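Local coordinates for TLR1789 protein (Thermosynechococcus elongatus, PDB 2X8X) that probably takes part, as an Omp85-family protein of the outer membrane, in inserting or translocating other proteins, this fragment being its N-terminal periplasmic region of POTRA domains, at residues P77-V82 with G143-Q148; N96-P101 with I116-T121. All coordinates share one frame; numbering follows the deposited sequence.

Contact 1: P77-V82 with G143-Q148; sequences PVLRAV and GVVTLQ
G143 O receives two backbone N-H groups from the turn of 77-82: a nearly straight hydrogen bond from R80 N at 2.7 Å and a weak one from A81 N. G143 has a positive phi of 98°, a backbone shape that suits glycine, and V78 O lies 3.3 Å from G143 CA in a CA-H...O contact. P77 CB rests on the same CA. With V144 the parallel pairing begins: it is the bridge partner of A81, and V144 CG2 and A81 CB sit side by side on one face of the sheet. V145 N then gives a straight bond (177°) to A81 O, 2.9 Å away. The side chain of V145 turns to the opposite face, shared with V82; its CG2, anti to the carbonyl carbon, meets L79 CD1 at 3.6 Å, the two side chains crossing at about a right angle. V145 O in turn lies 3.3 Å from V82 CA. Two residues on, L147 CD1 touches V82 CG1 at 3.7 Å. This is the pairing of edge strand 81-85 with central strand 144-150 in the three-stranded sheet of a POTRA domain; strand 132-139 runs antiparallel on the other side of 144-150, and helices 92-99 and 109-125 cover the V82, V145 and L147 face.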
# COMPACT_ATOMS: atom_id res chain seq x y z
N PRO A 77 3.58 -7.26 -17.36
CA PRO A 77 4.47 -6.60 -18.32
C PRO A 77 5.82 -6.34 -17.67
O PRO A 77 5.93 -6.35 -16.42
CB PRO A 77 3.82 -5.21 -18.51
CG PRO A 77 2.45 -5.27 -17.90
CD PRO A 77 2.42 -6.43 -16.95
N VAL A 78 6.84 -6.07 -18.48
CA VAL A 78 8.11 -5.57 -17.96
C VAL A 78 7.82 -4.19 -17.32
O VAL A 78 7.11 -3.37 -17.90
CB VAL A 78 9.20 -5.46 -19.05
CG1 VAL A 78 10.43 -4.72 -18.52
CG2 VAL A 78 9.65 -6.89 -19.46
N LEU A 79 8.32 -3.99 -16.12
CA LEU A 79 8.06 -2.74 -15.43
C LEU A 79 8.86 -1.57 -16.00
O LEU A 79 10.12 -1.62 -16.04
CB LEU A 79 8.40 -2.93 -13.91
CG LEU A 79 8.17 -1.66 -13.07
CD1 LEU A 79 6.64 -1.29 -13.04
CD2 LEU A 79 8.68 -1.85 -11.66
N ARG A 80 8.17 -0.50 -16.43
CA ARG A 80 8.86 0.67 -17.00
C ARG A 80 8.86 1.92 -16.11
O ARG A 80 9.73 2.79 -16.25
CB ARG A 80 8.20 1.09 -18.31
CG ARG A 80 8.17 -0.01 -19.35
CD ARG A 80 9.57 -0.46 -19.75
NE ARG A 80 9.44 -1.56 -20.72
CZ ARG A 80 10.48 -2.20 -21.22
NH1 ARG A 80 11.71 -1.89 -20.80
NH2 ARG A 80 10.26 -3.19 -22.07
N ALA A 81 7.88 2.03 -15.21
CA ALA A 81 7.79 3.22 -14.36
C ALA A 81 6.78 2.99 -13.28
O ALA A 81 5.80 2.16 -13.43
CB ALA A 81 7.31 4.50 -15.22
N VAL A 82 6.99 3.70 -12.14
CA VAL A 82 5.96 3.66 -11.09
C VAL A 82 5.71 5.13 -10.80
O VAL A 82 6.66 5.87 -10.63
CB VAL A 82 6.44 2.98 -9.81
CG1 VAL A 82 5.30 2.95 -8.72
CG2 VAL A 82 6.95 1.53 -10.13
N GLY A 143 3.41 -1.23 -18.94
CA GLY A 143 4.46 -1.47 -17.91
C GLY A 143 4.56 -0.30 -16.94
O GLY A 143 5.53 -0.18 -16.23
N VAL A 144 3.62 0.63 -17.03
CA VAL A 144 3.55 1.75 -16.08
C VAL A 144 2.56 1.42 -14.96
O VAL A 144 1.36 1.09 -15.24
CB VAL A 144 3.15 3.07 -16.79
CG1 VAL A 144 2.98 4.22 -15.72
CG2 VAL A 144 4.22 3.47 -17.81
N VAL A 145 3.04 1.49 -13.72
CA VAL A 145 2.25 1.20 -12.52
C VAL A 145 1.89 2.54 -11.80
O VAL A 145 2.74 3.43 -11.61
CB VAL A 145 2.99 0.19 -11.57
CG1 VAL A 145 2.21 -0.07 -10.19
CG2 VAL A 145 3.14 -1.19 -12.25
N THR A 146 0.61 2.67 -11.46
CA THR A 146 0.11 3.83 -10.72
C THR A 146 -0.38 3.39 -9.33
O THR A 146 -1.16 2.45 -9.21
CB THR A 146 -1.12 4.51 -11.47
OG1 THR A 146 -0.67 4.92 -12.79
CG2 THR A 146 -1.62 5.71 -10.70
N LEU A 147 0.16 4.07 -8.33
CA LEU A 147 -0.20 3.97 -6.93
C LEU A 147 -0.86 5.28 -6.41
O LEU A 147 -0.64 6.38 -6.96
CB LEU A 147 1.11 3.77 -6.16
CG LEU A 147 1.99 2.61 -6.56
CD1 LEU A 147 3.19 2.66 -5.64
CD2 LEU A 147 1.19 1.34 -6.32
N GLN A 148 -1.65 5.16 -5.34
CA GLN A 148 -2.23 6.30 -4.64
C GLN A 148 -1.67 6.28 -3.27
O GLN A 148 -1.50 5.19 -2.71
CB GLN A 148 -3.73 6.10 -4.51
CG GLN A 148 -4.45 5.94 -5.84
CD GLN A 148 -5.97 5.71 -5.65
OE1 GLN A 148 -6.49 4.72 -6.12
NE2 GLN A 148 -6.62 6.55 -4.88

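Contact 2: N96-P101 with I116-T121; sequences NEIFAP and IEKINT
I98 and F99 of helix 92-99 meet I116, K118 and I119 of helix 109-125, the two helices that pack on the sheet of a POTRA domain. Here the contact is almost wholly apolar, and no hydrogen bond passes between the segments. The backbones come closest at I98 and K118, whose CA atoms are 7.1 Å apart. Among the aliphatic contacts, I98 reaches across with both branches. Its CG1, anti to the carbonyl carbon (chi1 -69°), leads to CD1, which touches I119 CG1 at 3.8 Å where the two isoleucines cross at about a right angle. Its CG2 instead meets the methylene chain of K118, closest at K118 CE (3.6 Å), with K118 CB and CD close by. The K118 chain, bent at chi3 and chi4, runs past I98 in the opposite direction; the exposed lysine takes part through its methylenes. The aromatic contacts centre on F99. I119 CD1 approaches the edge of its ring in the ring plane, 3.8 Å from F99 CE1, while I98 CG2 of the same helix as F99 lies 3.7 Å above one face, offset toward the rim. At the far end of the ring, F99 CZ comes within 3.9 Å of I116 N. The side chain of I116 touches V133 and P137 of strand 132-139. Polar bonds tie segment 116-121 to its surroundings and to itself: N120 OD1 bonds V133 N on that strand, and E117 O accepts from T121 N and, on the opposite face of its carbonyl plane, from T121 OG1 at 2.9 Å.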
# COMPACT_ATOMS: atom_id res chain seq x y z
N ASN A 96 10.71 6.98 -7.54
CA ASN A 96 11.59 6.46 -8.63
C ASN A 96 12.78 5.74 -8.04
O ASN A 96 13.18 4.65 -8.49
CB ASN A 96 12.11 7.56 -9.58
CG ASN A 96 11.01 8.24 -10.41
OD1 ASN A 96 11.19 9.38 -10.89
ND2 ASN A 96 9.90 7.56 -10.60
N GLU A 97 13.36 6.34 -7.01
CA GLU A 97 14.47 5.69 -6.30
C GLU A 97 14.07 4.35 -5.61
O GLU A 97 14.77 3.34 -5.72
CB GLU A 97 15.06 6.72 -5.36
CG GLU A 97 15.92 6.23 -4.22
CD GLU A 97 16.21 7.38 -3.23
OE1 GLU A 97 15.88 8.57 -3.55
OE2 GLU A 97 16.76 7.09 -2.13
N ILE A 98 12.97 4.32 -4.87
CA ILE A 98 12.48 3.04 -4.27
C ILE A 98 12.32 1.89 -5.29
O ILE A 98 12.79 0.76 -5.06
CB ILE A 98 11.14 3.27 -3.45
CG1 ILE A 98 11.45 4.09 -2.22
CG2 ILE A 98 10.38 1.92 -3.12
CD1 ILE A 98 10.18 4.76 -1.64
N PHE A 99 11.77 2.21 -6.45
CA PHE A 99 11.43 1.21 -7.41
C PHE A 99 12.50 1.01 -8.50
O PHE A 99 12.40 0.02 -9.20
CB PHE A 99 10.00 1.43 -8.01
CG PHE A 99 8.88 1.23 -7.01
CD1 PHE A 99 8.36 2.33 -6.33
CD2 PHE A 99 8.35 -0.02 -6.73
CE1 PHE A 99 7.33 2.17 -5.38
CE2 PHE A 99 7.32 -0.16 -5.82
CZ PHE A 99 6.81 0.94 -5.14
N ALA A 100 13.53 1.88 -8.61
CA ALA A 100 14.65 1.69 -9.60
C ALA A 100 15.15 0.24 -9.78
O ALA A 100 15.36 -0.17 -10.95
CB ALA A 100 15.87 2.68 -9.35
N PRO A 101 15.33 -0.55 -8.67
CA PRO A 101 15.90 -1.89 -8.91
C PRO A 101 14.99 -2.84 -9.73
O PRO A 101 15.47 -3.86 -10.29
CB PRO A 101 16.12 -2.45 -7.51
CG PRO A 101 16.43 -1.14 -6.61
CD PRO A 101 15.36 -0.18 -7.22
N ILE A 116 5.97 -0.93 -1.84
CA ILE A 116 4.85 -0.25 -1.19
C ILE A 116 5.17 -0.19 0.29
O ILE A 116 5.02 0.89 0.93
CB ILE A 116 3.51 -0.99 -1.45
CG1 ILE A 116 3.10 -0.79 -2.91
CG2 ILE A 116 2.44 -0.49 -0.49
CD1 ILE A 116 1.86 -1.57 -3.26
N GLU A 117 5.75 -1.27 0.84
CA GLU A 117 6.16 -1.23 2.25
C GLU A 117 7.28 -0.22 2.54
O GLU A 117 7.30 0.39 3.61
CB GLU A 117 6.57 -2.59 2.82
CG GLU A 117 5.41 -3.58 2.96
CD GLU A 117 4.03 -2.91 3.39
OE1 GLU A 117 3.96 -2.14 4.42
OE2 GLU A 117 2.99 -3.17 2.71
N LYS A 118 8.18 -0.02 1.59
CA LYS A 118 9.19 1.05 1.72
C LYS A 118 8.55 2.42 1.75
O LYS A 118 9.03 3.35 2.44
CB LYS A 118 10.18 0.96 0.55
CG LYS A 118 11.29 -0.10 0.91
CD LYS A 118 12.30 -0.18 -0.24
CE LYS A 118 11.64 -0.97 -1.44
NZ LYS A 118 11.94 -2.44 -1.75
N ILE A 119 7.50 2.60 0.97
CA ILE A 119 6.83 3.94 1.01
C ILE A 119 6.19 4.17 2.41
O ILE A 119 6.31 5.24 3.01
CB ILE A 119 5.80 4.04 -0.12
CG1 ILE A 119 6.46 4.20 -1.48
CG2 ILE A 119 4.81 5.19 0.19
CD1 ILE A 119 5.37 3.98 -2.64
N ASN A 120 5.49 3.17 2.92
CA ASN A 120 4.76 3.30 4.22
C ASN A 120 5.76 3.47 5.32
O ASN A 120 5.50 4.18 6.29
CB ASN A 120 3.90 2.06 4.49
CG ASN A 120 2.75 1.92 3.48
OD1 ASN A 120 2.36 2.91 2.83
ND2 ASN A 120 2.18 0.70 3.35
N THR A 121 6.95 2.85 5.17
CA THR A 121 8.03 3.06 6.13
C THR A 121 8.60 4.47 6.02
O THR A 121 8.88 5.09 7.03
CB THR A 121 9.18 2.01 5.97
OG1 THR A 121 8.63 0.71 6.16
CG2 THR A 121 10.26 2.23 6.99

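Overall arrangement
Contacts 1 and 2 are two layers of one POTRA domain, the middle of three in this fragment, with centres about 13 Å apart. The chain runs from strand 81-85 through a short connection into helix 92-99, on through helix 109-125 and strand 132-139, and returns as strand 144-150; in sequence, the helix pair of contact 2 falls between the two strands of contact 1. The layers meet through apolar side chains: V82 CG2 lies 3.7 Å from F99 CG, and L147 CD1 is 3.9 Å from I119 CD1 and 4.0 Å from F99 CZ. V82, F99, I119 and L147 thus join strands and helices in a common hydrophobic core.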